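Side-chain contact in inorganic pyrophosphatase (Anaplasma phagocytophilum, PDB 3LD3), which probably hydrolyses inorganic pyrophosphate to two phosphate ions with the help of magnesium, working as a homohexamer: residues V114-D119 against K184-S189. Numbering follows the deposited sequence. Where two conformers were deposited one is given.
Sequences VLMMND and KELIRS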
loop_
_atom_site.group_PDB
_atom_site.type_symbol
_atom_site.label_atom_id
_atom_site.label_comp_id
_atom_site.label_asym_id
_atom_site.label_seq_id
_atom_site.Cartn_x
_atom_site.Cartn_y
_atom_site.Cartn_z
ATOM N N VAL A 114 -14.381 -15.384 22.849
ATOM C CA VAL A 114 -15.236 -14.219 22.793
ATOM C C VAL A 114 -14.848 -13.247 23.890
ATOM O O VAL A 114 -14.580 -13.670 25.019
ATOM C CB VAL A 114 -16.712 -14.624 22.846
ATOM C CG1 VAL A 114 -17.011 -15.540 24.043
ATOM C CG2 VAL A 114 -17.595 -13.408 22.793
ATOM N N LEU A 115 -14.784 -11.966 23.532
ATOM C CA LEU A 115 -14.488 -10.931 24.495
ATOM C C LEU A 115 -15.813 -10.316 24.880
ATOM O O LEU A 115 -16.507 -9.720 24.046
ATOM C CB LEU A 115 -13.549 -9.874 23.913
ATOM C CG LEU A 115 -13.094 -8.763 24.838
ATOM C CD1 LEU A 115 -12.396 -9.318 26.098
ATOM C CD2 LEU A 115 -12.176 -7.771 24.041
ATOM N N MET A 116 -16.183 -10.455 26.151
ATOM C CA MET A 116 -17.410 -9.837 26.627
ATOM C C MET A 116 -17.209 -8.346 26.873
ATOM O O MET A 116 -16.183 -7.905 27.388
ATOM C CB MET A 116 -17.903 -10.510 27.923
ATOM C CG MET A 116 -18.015 -12.011 27.868
ATOM S SD MET A 116 -18.912 -12.685 26.451
ATOM C CE MET A 116 -20.587 -12.058 26.661
ATOM N N MET A 117 -18.210 -7.565 26.513
ATOM C CA MET A 117 -18.186 -6.153 26.758
ATOM C C MET A 117 -19.590 -5.614 26.681
ATOM O O MET A 117 -20.453 -6.191 25.999
ATOM C CB MET A 117 -17.279 -5.430 25.747
ATOM C CG MET A 117 -17.788 -5.416 24.347
ATOM S SD MET A 117 -16.506 -4.781 23.213
ATOM C CE MET A 117 -15.215 -5.986 23.446
ATOM N N ASN A 118 -19.803 -4.526 27.410
ATOM C CA ASN A 118 -21.045 -3.778 27.402
ATOM C C ASN A 118 -20.754 -2.384 26.876
ATOM O O ASN A 118 -19.761 -1.776 27.260
ATOM C CB ASN A 118 -21.611 -3.661 28.815
ATOM C CG ASN A 118 -22.055 -4.989 29.365
ATOM O OD1 ASN A 118 -21.904 -5.245 30.561
ATOM N ND2 ASN A 118 -22.595 -5.853 28.501
ATOM N N ASP A 119 -21.617 -1.888 26.001
ATOM C CA ASP A 119 -21.445 -0.536 25.457
ATOM C C ASP A 119 -22.779 0.204 25.368
ATOM O O ASP A 119 -23.752 -0.195 26.016
ATOM C CB ASP A 119 -20.703 -0.602 24.116
ATOM C CG ASP A 119 -21.513 -1.270 23.012
ATOM O OD1 ASP A 119 -20.982 -1.364 21.887
ATOM O OD2 ASP A 119 -22.666 -1.669 23.250
ATOM N N LYS A 184 -19.047 -20.419 20.831
ATOM C CA LYS A 184 -19.971 -21.221 20.051
ATOM C C LYS A 184 -21.402 -21.196 20.617
ATOM O O LYS A 184 -22.361 -21.168 19.855
ATOM C CB LYS A 184 -19.423 -22.661 19.841
ATOM C CG LYS A 184 -18.143 -22.641 19.005
ATOM C CD LYS A 184 -17.561 -24.005 18.613
ATOM C CE LYS A 184 -16.813 -24.617 19.685
ATOM N NZ LYS A 184 -16.196 -25.986 19.397
ATOM N N GLU A 185 -21.570 -21.207 21.948
ATOM C CA GLU A 185 -22.911 -21.192 22.520
ATOM C C GLU A 185 -23.581 -19.829 22.292
ATOM O O GLU A 185 -24.784 -19.763 22.034
ATOM C CB GLU A 185 -22.878 -21.598 24.002
ATOM C CG GLU A 185 -24.240 -21.693 24.659
ATOM C CD GLU A 185 -25.077 -22.870 24.208
ATOM O OE1 GLU A 185 -24.553 -23.803 23.542
ATOM O OE2 GLU A 185 -26.281 -22.866 24.553
ATOM N N LEU A 186 -22.798 -18.759 22.359
ATOM C CA LEU A 186 -23.305 -17.411 22.029
ATOM C C LEU A 186 -23.859 -17.359 20.593
ATOM O O LEU A 186 -24.947 -16.804 20.327
ATOM C CB LEU A 186 -22.195 -16.385 22.217
ATOM C CG LEU A 186 -22.495 -14.899 21.961
ATOM C CD1 LEU A 186 -21.724 -13.987 22.924
ATOM C CD2 LEU A 186 -22.189 -14.541 20.510
ATOM N N ILE A 187 -23.083 -17.906 19.669
ATOM C CA ILE A 187 -23.477 -18.003 18.254
ATOM C C ILE A 187 -24.745 -18.848 18.087
ATOM O O ILE A 187 -25.689 -18.449 17.401
ATOM C CB ILE A 187 -22.298 -18.515 17.395
ATOM C CG1 ILE A 187 -21.141 -17.493 17.408
ATOM C CG2 ILE A 187 -22.755 -18.820 15.952
ATOM C CD1 ILE A 187 -19.852 -18.051 16.901
ATOM N N ARG A 188 -24.793 -20.001 18.751
ATOM C CA ARG A 188 -25.983 -20.853 18.730
ATOM C C ARG A 188 -27.231 -20.052 19.114
ATOM O O ARG A 188 -28.244 -20.110 18.415
ATOM C CB ARG A 188 -25.807 -22.046 19.694
ATOM C CG ARG A 188 -27.101 -22.550 20.297
ATOM C CD ARG A 188 -26.849 -23.578 21.381
ATOM N NE ARG A 188 -28.095 -24.100 21.907
ATOM C CZ ARG A 188 -28.778 -25.074 21.323
ATOM N NH1 ARG A 188 -28.329 -25.590 20.177
ATOM N NH2 ARG A 188 -29.912 -25.505 21.861
ATOM N N SER A 189 -27.150 -19.348 20.240
ATOM C CA SER A 189 -28.237 -18.492 20.737
ATOM C C SER A 189 -28.683 -17.451 19.725
ATOM O O SER A 189 -29.879 -17.234 19.550
ATOM C CB SER A 189 -27.842 -17.781 22.018
ATOM O OG SER A 189 -27.821 -18.725 23.059
#
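The C-terminal helix of the pyrophosphatase fold packs against its curved beta-sheet in part through Leu186, which reaches to Val114 and Met116 of strand 106-119. CD1 of Leu186 carries both contacts, lying 4.2 Å from CG2 of Val114 and 4.4 Å from the terminal methyl CE of Met116. Leu186 holds CG anti to its backbone N (chi1 -179°), which sends the branched end off the helix toward the strand, where it meets the valine at a slant. The two strand residues are alternate ones, on the same face of the sheet. The CB of Val114 is set toward the helix, whereas that of Met116 starts off to one side, and its chain folds back through three successive turns of about -50° to -64°, bringing CE to the leucine. The touch is light and wholly apolar, burying 84 Å² in all. The side chain of Leu186 is about 8 Å from that of Asp92, a predicted magnesium ligand, so the contact lies near the probable metal site without forming part of it. Ala125 of the adjacent strand 122-131 touches all three side chains. On the other edge of strand 106-119, strand 172-179 adds Gln178 against Val114 and Met116, and leads directly into helix 180-195.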